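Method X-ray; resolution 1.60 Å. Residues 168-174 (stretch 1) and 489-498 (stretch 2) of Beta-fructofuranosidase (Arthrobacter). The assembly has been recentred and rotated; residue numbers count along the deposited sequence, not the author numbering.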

# COMPACT_ATOMS: atom_id res chain seq x y z
N ARG A 168 -9.34 -10.00 1.42
CA ARG A 168 -10.70 -9.77 1.87
C ARG A 168 -11.22 -10.97 2.65
O ARG A 168 -11.07 -12.12 2.20
N VAL A 169 -11.81 -10.73 3.82
CA VAL A 169 -12.28 -11.82 4.67
C VAL A 169 -13.78 -11.94 4.53
O VAL A 169 -14.44 -10.95 4.32
N SER A 170 -14.30 -13.15 4.63
CA SER A 170 -15.73 -13.42 4.57
C SER A 170 -16.16 -13.86 5.96
O SER A 170 -15.32 -14.24 6.77
N LYS A 171 -17.47 -13.86 6.20
CA LYS A 171 -18.02 -14.21 7.51
C LYS A 171 -17.75 -15.65 7.93
O LYS A 171 -17.77 -15.95 9.11
N ASN A 172 -17.51 -16.54 6.96
CA ASN A 172 -17.16 -17.94 7.24
C ASN A 172 -15.66 -18.19 7.47
O ASN A 172 -15.24 -19.34 7.59
N GLY A 173 -14.86 -17.13 7.53
CA GLY A 173 -13.42 -17.27 7.72
C GLY A 173 -12.65 -17.47 6.42
O GLY A 173 -11.43 -17.66 6.44
N GLU A 174 -13.34 -17.42 5.30
CA GLU A 174 -12.68 -17.52 4.00
C GLU A 174 -11.94 -16.23 3.73
O GLU A 174 -12.39 -15.13 4.11
N HIS A 489 -13.78 -7.78 14.66
CA HIS A 489 -13.43 -9.10 15.17
C HIS A 489 -14.44 -10.11 14.71
O HIS A 489 -15.61 -10.04 15.10
N LEU A 490 -13.98 -11.02 13.87
CA LEU A 490 -14.82 -12.07 13.34
C LEU A 490 -14.80 -13.25 14.30
O LEU A 490 -13.73 -13.68 14.76
N PHE A 491 -16.00 -13.74 14.62
CA PHE A 491 -16.15 -14.98 15.37
C PHE A 491 -16.95 -15.92 14.50
O PHE A 491 -18.07 -15.59 14.11
N THR A 492 -16.35 -17.05 14.14
CA THR A 492 -16.92 -17.94 13.13
C THR A 492 -16.66 -19.42 13.49
O THR A 492 -15.60 -19.78 14.01
N ASN A 493 -17.66 -20.26 13.24
CA ASN A 493 -17.49 -21.70 13.42
C ASN A 493 -18.58 -22.42 12.69
O ASN A 493 -19.76 -22.17 12.96
N GLY A 494 -18.18 -23.29 11.76
CA GLY A 494 -19.11 -24.12 11.01
C GLY A 494 -20.20 -23.31 10.33
O GLY A 494 -21.38 -23.48 10.63
N LYS A 495 -19.78 -22.40 9.45
CA LYS A 495 -20.69 -21.61 8.59
C LYS A 495 -21.36 -20.41 9.28
O LYS A 495 -21.67 -19.42 8.60
N PHE A 496 -21.60 -20.48 10.59
CA PHE A 496 -22.00 -19.29 11.36
C PHE A 496 -20.81 -18.32 11.46
O PHE A 496 -19.71 -18.74 11.79
N GLY A 497 -21.05 -17.04 11.18
CA GLY A 497 -20.04 -16.01 11.42
C GLY A 497 -20.62 -14.62 11.60
O GLY A 497 -21.52 -14.21 10.85
N VAL A 498 -20.11 -13.90 12.60
CA VAL A 498 -20.43 -12.48 12.77
C VAL A 498 -19.18 -11.72 13.16
O VAL A 498 -18.31 -12.25 13.86

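The contact between the two stretches is a small, mixed one, burying 291 Å² in total, in which the tip of a type I turn sets its backbone carbonyls against Leu-490, Thr-492 and Gly-497 of a β-hairpin. The turn runs from Ser-170 to Gly-173 and is closed by the backbone hydrogen bond from Gly-173 N to Ser-170 O (3.0 Å). The hairpin pairs Phe-491 with Val-498 and reverses through a type I' turn from Asn-493 to Phe-496. Because side chains alternate along its first strand, Leu-490 and Thr-492 point toward the turn while Phe-491 and Asn-493 point away.

Leu-490 has the largest covered area of the hairpin residues, 60 Å². Its chi1 is t and its chi2 p, a combination that brings CD2 to 3.9 Å from Val-169 CG2, the one apolar side-chain pair of the contact. Val-169, with chi1 p, points toward the hairpin from the end of its strand. The leucine also packs against the backbone of the turn: its CD2 lies 3.3 Å from Ser-170 O, and its CD1 is 3.6 Å from Lys-171 O. CD2 therefore meets both the valine methyl Val-169 CG2 and the carbonyl of Ser-170, while CD1 lies against the carbonyl of Lys-171.

Thr-492 provides the polar centre. In its t rotamer, OG1 stands 3.1 Å from Lys-171 O in the other stretch and 3.0 Å from Phe-496 O across its own hairpin. Both carbonyls are within hydrogen-bonding reach of the single hydroxyl proton, and the geometry does not settle which of them receives it. Beside this site, Gly-497 CA makes a nearly linear CA-H...O contact with Lys-171 O, at 3.2 Å and with an angle of 175° at the hydrogen. The close approach depends on the absence of a side chain: an ideal CB on Gly-497 would point toward the turn and lie 1.7 Å from Lys-171 O, a clash.

Gly-173 sits buried in the turn, with Leu-490 CD2 4.0 Å from its N. Its positive phi, 87°, would jam a CB against the preceding carbonyl oxygen, so the local backbone by itself calls for glycine; an ideal CB would also come within 3.5 Å of Thr-492 CG2.

The two remaining turn residues use their side chains differently from their backbones. Asn-172 points away from the hairpin with chi1 p, and its OD1 accepts a hydrogen bond from Glu-174 N (2.8 Å), which braces the turn from within its own stretch; its main chain still approaches the threonine, with Asn-172 C 3.5 Å from Thr-492 OG1. Lys-171 leaves its backbone sideways and extends with chi1 m and the other three chi angles t, so that its end leads away from the hairpin toward solvent. A water links it back: Lys-171 NZ donates a weak hydrogen bond to the water oxygen (3.1 Å), and that water in turn donates to Gly-497 O, with 2.9 Å between the water oxygen and Gly-497 O.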

# COMPACT_ATOMS: atom_id res chain seq x y z
CB ARG A 168 -11.59 -9.52 0.65
CG ARG A 168 -11.28 -8.22 -0.07
CD ARG A 168 -11.87 -7.03 0.67
NE ARG A 168 -13.32 -7.19 0.71
CZ ARG A 168 -14.17 -6.80 -0.24
NH1 ARG A 168 -13.76 -6.11 -1.31
NH2 ARG A 168 -15.46 -7.08 -0.09
CB VAL A 169 -11.85 -11.63 6.14
CG1 VAL A 169 -12.46 -10.39 6.76
CG2 VAL A 169 -12.11 -12.89 6.97
CB SER A 170 -16.02 -14.55 3.58
OG SER A 170 -15.62 -14.20 2.26
CB LYS A 171 -19.54 -13.97 7.54
CG LYS A 171 -19.91 -12.50 7.69
CD LYS A 171 -21.41 -12.28 7.56
CE LYS A 171 -21.75 -10.81 7.72
NZ LYS A 171 -23.21 -10.52 7.57
CB ASN A 172 -17.66 -18.83 6.09
CG ASN A 172 -17.16 -18.38 4.73
OD1 ASN A 172 -16.07 -17.84 4.60
ND2 ASN A 172 -17.99 -18.56 3.70
CB GLU A 174 -13.71 -17.76 2.90
CG GLU A 174 -13.20 -17.67 1.47
CD GLU A 174 -14.35 -17.58 0.49
OE1 GLU A 174 -15.15 -18.55 0.48
OE2 GLU A 174 -14.48 -16.54 -0.21
CB HIS A 489 -13.37 -9.03 16.69
CG HIS A 489 -12.53 -7.90 17.17
ND1 HIS A 489 -11.15 -7.96 17.20
CD2 HIS A 489 -12.86 -6.63 17.50
CE1 HIS A 489 -10.67 -6.80 17.60
NE2 HIS A 489 -11.69 -5.97 17.78
CB LEU A 490 -14.31 -12.50 11.95
CG LEU A 490 -15.11 -13.59 11.25
CD1 LEU A 490 -16.56 -13.16 11.04
CD2 LEU A 490 -14.49 -13.95 9.91
CB PHE A 491 -16.84 -14.70 16.69
CG PHE A 491 -16.04 -13.84 17.60
CD1 PHE A 491 -14.83 -14.29 18.10
CD2 PHE A 491 -16.48 -12.57 17.95
CE1 PHE A 491 -14.06 -13.49 18.94
CE2 PHE A 491 -15.72 -11.77 18.80
CZ PHE A 491 -14.52 -12.23 19.29
CB THR A 492 -16.36 -17.60 11.73
OG1 THR A 492 -16.97 -18.43 10.73
CG2 THR A 492 -14.85 -17.78 11.67
CB ASN A 493 -17.48 -22.10 14.90
CG ASN A 493 -16.13 -22.65 15.35
OD1 ASN A 493 -15.64 -23.65 14.80
ND2 ASN A 493 -15.52 -22.02 16.36
CB LYS A 495 -21.72 -22.52 7.90
CG LYS A 495 -21.07 -23.65 7.10
CD LYS A 495 -22.08 -24.59 6.46
CE LYS A 495 -21.35 -25.70 5.71
NZ LYS A 495 -22.28 -26.77 5.24
CB PHE A 496 -22.46 -19.67 12.78
CG PHE A 496 -22.90 -18.49 13.60
CD1 PHE A 496 -24.20 -18.01 13.52
CD2 PHE A 496 -22.00 -17.83 14.44
CE1 PHE A 496 -24.61 -16.92 14.26
CE2 PHE A 496 -22.41 -16.74 15.18
CZ PHE A 496 -23.71 -16.28 15.09
CB VAL A 498 -21.52 -12.21 13.84
CG1 VAL A 498 -22.68 -13.17 13.72
CG2 VAL A 498 -20.93 -12.26 15.24
O HOH W 1 -23.13 -11.83 10.41